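Local structure of hypothetical protein VC1899 (1XMX) at residues E252-K263 / Q273-V281. The protein is of unknown function but carries a Card1-like endonuclease domain of the PDDEXK clan and may bind nucleic acid. Residues are numbered along the deposited sequence; the frame is centred on the assembly and turned at random.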
ATOM      1  N   GLU A 252       2.861   1.492 -19.801  1.00 24.19           N
ATOM      2  CA  GLU A 252       2.876   0.555 -18.663  1.00 22.85           C
ATOM      3  C   GLU A 252       4.239  -0.045 -18.405  1.00 20.78           C
ATOM      4  O   GLU A 252       4.399  -0.746 -17.426  1.00 19.76           O
ATOM      5  CB  GLU A 252       1.894  -0.578 -18.881  1.00 26.31           C
ATOM      6  CG  GLU A 252       0.493  -0.107 -19.206  1.00 30.33           C
ATOM      7  CD  GLU A 252      -0.526  -1.078 -18.663  1.00 33.97           C
ATOM      8  OE1 GLU A 252      -0.068  -2.110 -18.102  1.00 34.37           O
ATOM      9  OE2 GLU A 252      -1.761  -0.814 -18.802  1.00 36.16           O
ATOM     10  N   TRP A 253       5.219   0.214 -19.290  1.00 19.94           N
ATOM     11  CA  TRP A 253       6.589  -0.233 -19.055  1.00 18.06           C
ATOM     12  C   TRP A 253       7.179   0.224 -17.690  1.00 17.79           C
ATOM     13  O   TRP A 253       7.980  -0.483 -17.074  1.00 19.57           O
ATOM     14  CB  TRP A 253       7.517   0.204 -20.203  1.00 15.85           C
ATOM     15  CG  TRP A 253       7.775   1.659 -20.267  1.00 15.84           C
ATOM     16  CD1 TRP A 253       7.065   2.565 -20.977  1.00 16.00           C
ATOM     17  CD2 TRP A 253       8.817   2.402 -19.587  1.00 15.76           C
ATOM     18  NE1 TRP A 253       7.587   3.814 -20.797  1.00 16.60           N
ATOM     19  CE2 TRP A 253       8.654   3.752 -19.947  1.00 15.69           C
ATOM     20  CE3 TRP A 253       9.877   2.049 -18.739  1.00 15.76           C
ATOM     21  CZ2 TRP A 253       9.506   4.744 -19.512  1.00 16.28           C
ATOM     22  CZ3 TRP A 253      10.716   3.050 -18.274  1.00 15.11           C
ATOM     23  CH2 TRP A 253      10.535   4.372 -18.662  1.00 15.27           C
ATOM     24  N   LEU A 254       6.818   1.424 -17.247  1.00 18.77           N
ATOM     25  CA  LEU A 254       7.470   2.034 -16.090  1.00 18.97           C
ATOM     26  C   LEU A 254       6.930   1.425 -14.807  1.00 18.65           C
ATOM     27  O   LEU A 254       7.666   1.214 -13.850  1.00 21.10           O
ATOM     28  CB  LEU A 254       7.239   3.539 -16.090  1.00 17.27           C
ATOM     29  CG  LEU A 254       7.831   4.232 -14.865  1.00 17.70           C
ATOM     30  CD1 LEU A 254       9.374   4.078 -14.726  1.00 15.48           C
ATOM     31  CD2 LEU A 254       7.448   5.699 -14.923  1.00 19.17           C
ATOM     32  N   GLU A 255       5.644   1.134 -14.776  1.00 17.78           N
ATOM     33  CA  GLU A 255       5.045   0.510 -13.570  1.00 19.98           C
ATOM     34  C   GLU A 255       5.458  -0.977 -13.511  1.00 18.68           C
ATOM     35  O   GLU A 255       5.600  -1.537 -12.449  1.00 18.89           O
ATOM     36  CB  GLU A 255       3.528   0.668 -13.555  1.00 18.52           C
ATOM     37  CG  GLU A 255       2.836   0.121 -14.837  1.00 22.61           C
ATOM     38  CD  GLU A 255       1.348   0.433 -14.891  1.00 24.32           C
ATOM     39  OE1 GLU A 255       0.868   1.337 -14.173  1.00 29.72           O
ATOM     40  OE2 GLU A 255       0.629  -0.196 -15.664  1.00 27.50           O
ATOM     41  N   THR A 256       5.544  -1.621 -14.661  1.00 17.84           N
ATOM     42  CA  THR A 256       6.053  -2.974 -14.755  1.00 18.55           C
ATOM     43  C   THR A 256       7.484  -3.107 -14.240  1.00 17.16           C
ATOM     44  O   THR A 256       7.786  -4.062 -13.527  1.00 18.44           O
ATOM     45  CB  THR A 256       6.032  -3.439 -16.232  1.00 20.11           C
ATOM     46  OG1 THR A 256       4.685  -3.410 -16.711  1.00 21.05           O
ATOM     47  CG2 THR A 256       6.522  -4.877 -16.334  1.00 21.84           C
ATOM     48  N   LEU A 257       8.360  -2.177 -14.649  1.00 15.67           N
ATOM     49  CA  LEU A 257       9.740  -2.056 -14.167  1.00 16.22           C
ATOM     50  C   LEU A 257       9.776  -1.806 -12.635  1.00 16.01           C
ATOM     51  O   LEU A 257      10.539  -2.446 -11.892  1.00 14.17           O
ATOM     52  CB  LEU A 257      10.460  -0.906 -14.896  1.00 17.17           C
ATOM     53  CG  LEU A 257      11.842  -0.553 -14.310  1.00 19.26           C
ATOM     54  CD1 LEU A 257      12.902  -1.627 -14.553  1.00 16.29           C
ATOM     55  CD2 LEU A 257      12.260   0.807 -14.853  1.00 19.22           C
ATOM     56  N   VAL A 258       8.946  -0.878 -12.161  1.00 16.69           N
ATOM     57  CA  VAL A 258       8.925  -0.608 -10.743  1.00 16.47           C
ATOM     58  C   VAL A 258       8.441  -1.847  -9.972  1.00 17.89           C
ATOM     59  O   VAL A 258       9.015  -2.212  -8.954  1.00 20.08           O
ATOM     60  CB  VAL A 258       8.039   0.575 -10.364  1.00 16.90           C
ATOM     61  CG1 VAL A 258       7.915   0.641  -8.792  1.00 13.71           C
ATOM     62  CG2 VAL A 258       8.600   1.889 -10.996  1.00 15.46           C
ATOM     63  N   HIS A 259       7.398  -2.496 -10.446  1.00 16.33           N
ATOM     64  CA  HIS A 259       6.957  -3.703  -9.792  1.00 18.00           C
ATOM     65  C   HIS A 259       8.053  -4.784  -9.772  1.00 18.10           C
ATOM     66  O   HIS A 259       8.285  -5.439  -8.759  1.00 17.66           O
ATOM     67  CB  HIS A 259       5.695  -4.200 -10.456  1.00 19.59           C
ATOM     68  CG  HIS A 259       5.170  -5.475  -9.887  1.00 20.67           C
ATOM     69  ND1 HIS A 259       4.602  -5.556  -8.624  1.00 21.62           N
ATOM     70  CD2 HIS A 259       5.116  -6.723 -10.414  1.00 19.94           C
ATOM     71  CE1 HIS A 259       4.198  -6.796  -8.411  1.00 21.09           C
ATOM     72  NE2 HIS A 259       4.499  -7.521  -9.480  1.00 22.65           N
ATOM     73  N   SER A 260       8.697  -4.971 -10.908  1.00 17.90           N
ATOM     74  CA  SER A 260       9.762  -5.948 -11.039  1.00 18.26           C
ATOM     75  C   SER A 260      10.962  -5.637 -10.126  1.00 20.05           C
ATOM     76  O   SER A 260      11.614  -6.544  -9.654  1.00 21.03           O
ATOM     77  CB  SER A 260      10.208  -5.998 -12.490  1.00 18.25           C
ATOM     78  OG  SER A 260       9.247  -6.708 -13.266  1.00 17.91           O
ATOM     79  N   THR A 261      11.287  -4.360  -9.970  1.00 19.06           N
ATOM     80  CA  THR A 261      12.344  -3.897  -9.072  1.00 20.98           C
ATOM     81  C   THR A 261      12.013  -4.089  -7.571  1.00 21.57           C
ATOM     82  O   THR A 261      12.870  -4.498  -6.790  1.00 22.98           O
ATOM     83  CB  THR A 261      12.634  -2.412  -9.374  1.00 21.31           C
ATOM     84  OG1 THR A 261      12.989  -2.334 -10.751  1.00 18.52           O
ATOM     85  CG2 THR A 261      13.745  -1.837  -8.514  1.00 18.09           C
ATOM     86  N   VAL A 262      10.772  -3.809  -7.188  1.00 20.57           N
ATOM     87  CA  VAL A 262      10.318  -4.055  -5.860  1.00 19.54           C
ATOM     88  C   VAL A 262      10.468  -5.527  -5.536  1.00 20.12           C
ATOM     89  O   VAL A 262      10.893  -5.888  -4.420  1.00 20.44           O
ATOM     90  CB  VAL A 262       8.834  -3.615  -5.643  1.00 19.77           C
ATOM     91  CG1 VAL A 262       8.338  -4.116  -4.237  1.00 16.07           C
ATOM     92  CG2 VAL A 262       8.686  -2.098  -5.727  1.00 18.50           C
ATOM     93  N   LYS A 263      10.103  -6.378  -6.486  1.00 18.60           N
ATOM     94  CA  LYS A 263      10.212  -7.836  -6.317  1.00 22.23           C
ATOM     95  C   LYS A 263      11.676  -8.292  -6.104  1.00 22.35           C
ATOM     96  O   LYS A 263      11.937  -9.148  -5.260  1.00 18.01           O
ATOM     97  CB  LYS A 263       9.578  -8.567  -7.498  1.00 25.61           C
ATOM     98  CG  LYS A 263       9.783 -10.051  -7.440  1.00 29.55           C
ATOM     99  CD  LYS A 263       9.316 -10.726  -8.714  1.00 32.40           C
ATOM    100  CE  LYS A 263       9.523 -12.244  -8.632  1.00 34.14           C
ATOM    101  NZ  LYS A 263       9.005 -12.879  -9.878  1.00 34.86           N
ATOM    102  N   GLN A 273       6.372  -7.122   2.627  1.00 18.32           N
ATOM    103  CA  GLN A 273       5.697  -8.330   2.994  1.00 17.87           C
ATOM    104  C   GLN A 273       4.620  -8.636   1.939  1.00 20.48           C
ATOM    105  O   GLN A 273       4.089  -9.727   1.903  1.00 22.80           O
ATOM    106  CB  GLN A 273       5.149  -8.117   4.405  1.00 14.90           C
ATOM    107  CG  GLN A 273       3.959  -7.142   4.442  1.00 18.15           C
ATOM    108  CD  GLN A 273       3.861  -6.450   5.752  1.00 15.46           C
ATOM    109  OE1 GLN A 273       4.729  -5.662   6.094  1.00 18.28           O
ATOM    110  NE2 GLN A 273       2.836  -6.760   6.511  1.00 13.59           N
ATOM    111  N   ASP A 274       4.326  -7.670   1.068  1.00 21.20           N
ATOM    112  CA  ASP A 274       3.322  -7.825   0.009  1.00 23.07           C
ATOM    113  C   ASP A 274       3.536  -6.810  -1.148  1.00 22.58           C
ATOM    114  O   ASP A 274       4.019  -5.726  -0.926  1.00 24.57           O
ATOM    115  CB  ASP A 274       1.878  -7.739   0.543  1.00 23.58           C
ATOM    116  CG  ASP A 274       0.866  -8.379  -0.434  1.00 26.15           C
ATOM    117  OD1 ASP A 274       1.299  -9.154  -1.314  1.00 29.88           O
ATOM    118  OD2 ASP A 274      -0.342  -8.145  -0.353  1.00 26.44           O
ATOM    119  N   ARG A 275       3.151  -7.153  -2.369  1.00 21.97           N
ATOM    120  CA  ARG A 275       3.329  -6.229  -3.494  1.00 23.97           C
ATOM    121  C   ARG A 275       2.375  -6.604  -4.560  1.00 23.31           C
ATOM    122  O   ARG A 275       2.069  -7.786  -4.712  1.00 23.70           O
ATOM    123  CB  ARG A 275       4.734  -6.279  -4.097  1.00 24.71           C
ATOM    124  CG  ARG A 275       5.134  -7.675  -4.435  1.00 26.37           C
ATOM    125  CD  ARG A 275       6.507  -7.788  -5.184  1.00 28.68           C
ATOM    126  NE  ARG A 275       6.801  -9.215  -5.182  1.00 31.60           N
ATOM    127  CZ  ARG A 275       6.397 -10.056  -6.127  1.00 33.73           C
ATOM    128  NH1 ARG A 275       5.802  -9.590  -7.213  1.00 35.82           N
ATOM    129  NH2 ARG A 275       6.646 -11.354  -6.015  1.00 33.93           N
ATOM    130  N   SER A 276       1.960  -5.609  -5.351  1.00 22.09           N
ATOM    131  CA  SER A 276       1.005  -5.853  -6.409  1.00 22.52           C
ATOM    132  C   SER A 276       1.127  -4.822  -7.508  1.00 22.21           C
ATOM    133  O   SER A 276       1.594  -3.731  -7.257  1.00 23.79           O
ATOM    134  CB  SER A 276      -0.399  -5.821  -5.834  1.00 24.43           C
ATOM    135  OG  SER A 276      -1.171  -6.796  -6.509  1.00 29.46           O
ATOM    136  N   LEU A 277       0.653  -5.170  -8.703  1.00 21.03           N
ATOM    137  CA  LEU A 277       0.686  -4.344  -9.896  1.00 19.30           C
ATOM    138  C   LEU A 277      -0.723  -3.970 -10.289  1.00 19.10           C
ATOM    139  O   LEU A 277      -1.569  -4.819 -10.440  1.00 21.00           O
ATOM    140  CB  LEU A 277       1.373  -5.117 -11.061  1.00 18.52           C
ATOM    141  CG  LEU A 277       1.638  -4.408 -12.399  1.00 18.31           C
ATOM    142  CD1 LEU A 277       2.426  -3.053 -12.211  1.00 18.11           C
ATOM    143  CD2 LEU A 277       2.393  -5.325 -13.400  1.00 19.19           C
ATOM    144  N   ASN A 278      -0.981  -2.682 -10.409  1.00 21.38           N
ATOM    145  CA  ASN A 278      -2.253  -2.165 -10.908  1.00 23.51           C
ATOM    146  C   ASN A 278      -3.479  -2.666 -10.138  1.00 24.63           C
ATOM    147  O   ASN A 278      -4.424  -3.195 -10.734  1.00 24.32           O
ATOM    148  CB  ASN A 278      -2.403  -2.424 -12.415  1.00 24.87           C
ATOM    149  CG  ASN A 278      -1.565  -1.457 -13.249  1.00 27.79           C
ATOM    150  OD1 ASN A 278      -1.643  -0.240 -13.052  1.00 29.19           O
ATOM    151  ND2 ASN A 278      -0.768  -1.987 -14.187  1.00 26.23           N
ATOM    152  N   VAL A 279      -3.453  -2.486  -8.821  1.00 22.60           N
ATOM    153  CA  VAL A 279      -4.563  -2.869  -7.989  1.00 22.34           C
ATOM    154  C   VAL A 279      -5.759  -1.965  -8.325  1.00 23.09           C
ATOM    155  O   VAL A 279      -5.624  -0.734  -8.322  1.00 21.21           O
ATOM    156  CB  VAL A 279      -4.177  -2.711  -6.506  1.00 21.69           C
ATOM    157  CG1 VAL A 279      -5.264  -3.302  -5.632  1.00 21.00           C
ATOM    158  CG2 VAL A 279      -2.832  -3.409  -6.232  1.00 21.44           C
ATOM    159  N   GLN A 280      -6.898  -2.565  -8.678  1.00 23.99           N
ATOM    160  CA  GLN A 280      -8.171  -1.819  -8.766  1.00 24.74           C
ATOM    161  C   GLN A 280      -8.829  -1.698  -7.378  1.00 24.33           C
ATOM    162  O   GLN A 280      -9.010  -2.685  -6.721  1.00 23.49           O
ATOM    163  CB  GLN A 280      -9.132  -2.499  -9.738  1.00 27.34           C
ATOM    164  CG  GLN A 280      -8.483  -2.884 -11.068  1.00 27.88           C
ATOM    165  CD  GLN A 280      -8.001  -1.651 -11.823  1.00 30.10           C
ATOM    166  OE1 GLN A 280      -6.829  -1.541 -12.227  1.00 30.84           O
ATOM    167  NE2 GLN A 280      -8.895  -0.703 -11.994  1.00 31.23           N
ATOM    168  N   VAL A 281      -9.212  -0.485  -6.965  1.00 24.68           N
ATOM    169  CA  VAL A 281      -9.693  -0.222  -5.605  1.00 24.32           C
ATOM    170  C   VAL A 281     -11.082   0.399  -5.732  1.00 26.36           C
ATOM    171  O   VAL A 281     -11.268   1.383  -6.472  1.00 27.18           O
ATOM    172  CB  VAL A 281      -8.818   0.819  -4.844  1.00 23.09           C
ATOM    173  CG1 VAL A 281      -9.301   1.001  -3.362  1.00 21.29           C
ATOM    174  CG2 VAL A 281      -7.358   0.493  -4.929  1.00 24.14           C
TER
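Helix segment 252-263 runs nearly antiparallel to strand segment 273-276, at 163° and with 9.0 Å between the axes, and His259 comes closest to the following corner, its CA 6.3 Å from that of Leu277. The imidazole of His259 swings out from the helix with CG anti to the backbone N (chi1 178°) and packs against Leu277, whose CB sits over the middle of one ring face, 4.0 Å from the centroid, in a CH-pi contact. One methyl of the same leucine reaches back to the helix, where CD1 meets the backbone O of Glu255 at 3.5 Å and CB of His259 at 3.9 Å. His259 ND1, buried here, has no polar partner. Helix 243-266 and the antiparallel strands that follow it belong to the Card1-like endonuclease domain, and a helix leading into such strands is consistent with the nuclease core of the PDDEXK clan. Further along, Arg275 reaches to the helix, its guanidinium lying flat against the aliphatic part of Lys263, with Lys263 CG 3.6 Å from Arg275 CZ, over one guanidinium face. The lysine chain is fully extended and carries NZ away from the strand, while Arg275 NE is hydrogen-bonded to Gln266. Deeper in, Val262 CG1 packs on Arg275 CB at 4.2 Å. At the opposite end Asn278, at the corner itself, faces the carboxylate of Glu255, a group that also lies close to Asp295 on strand 288-300.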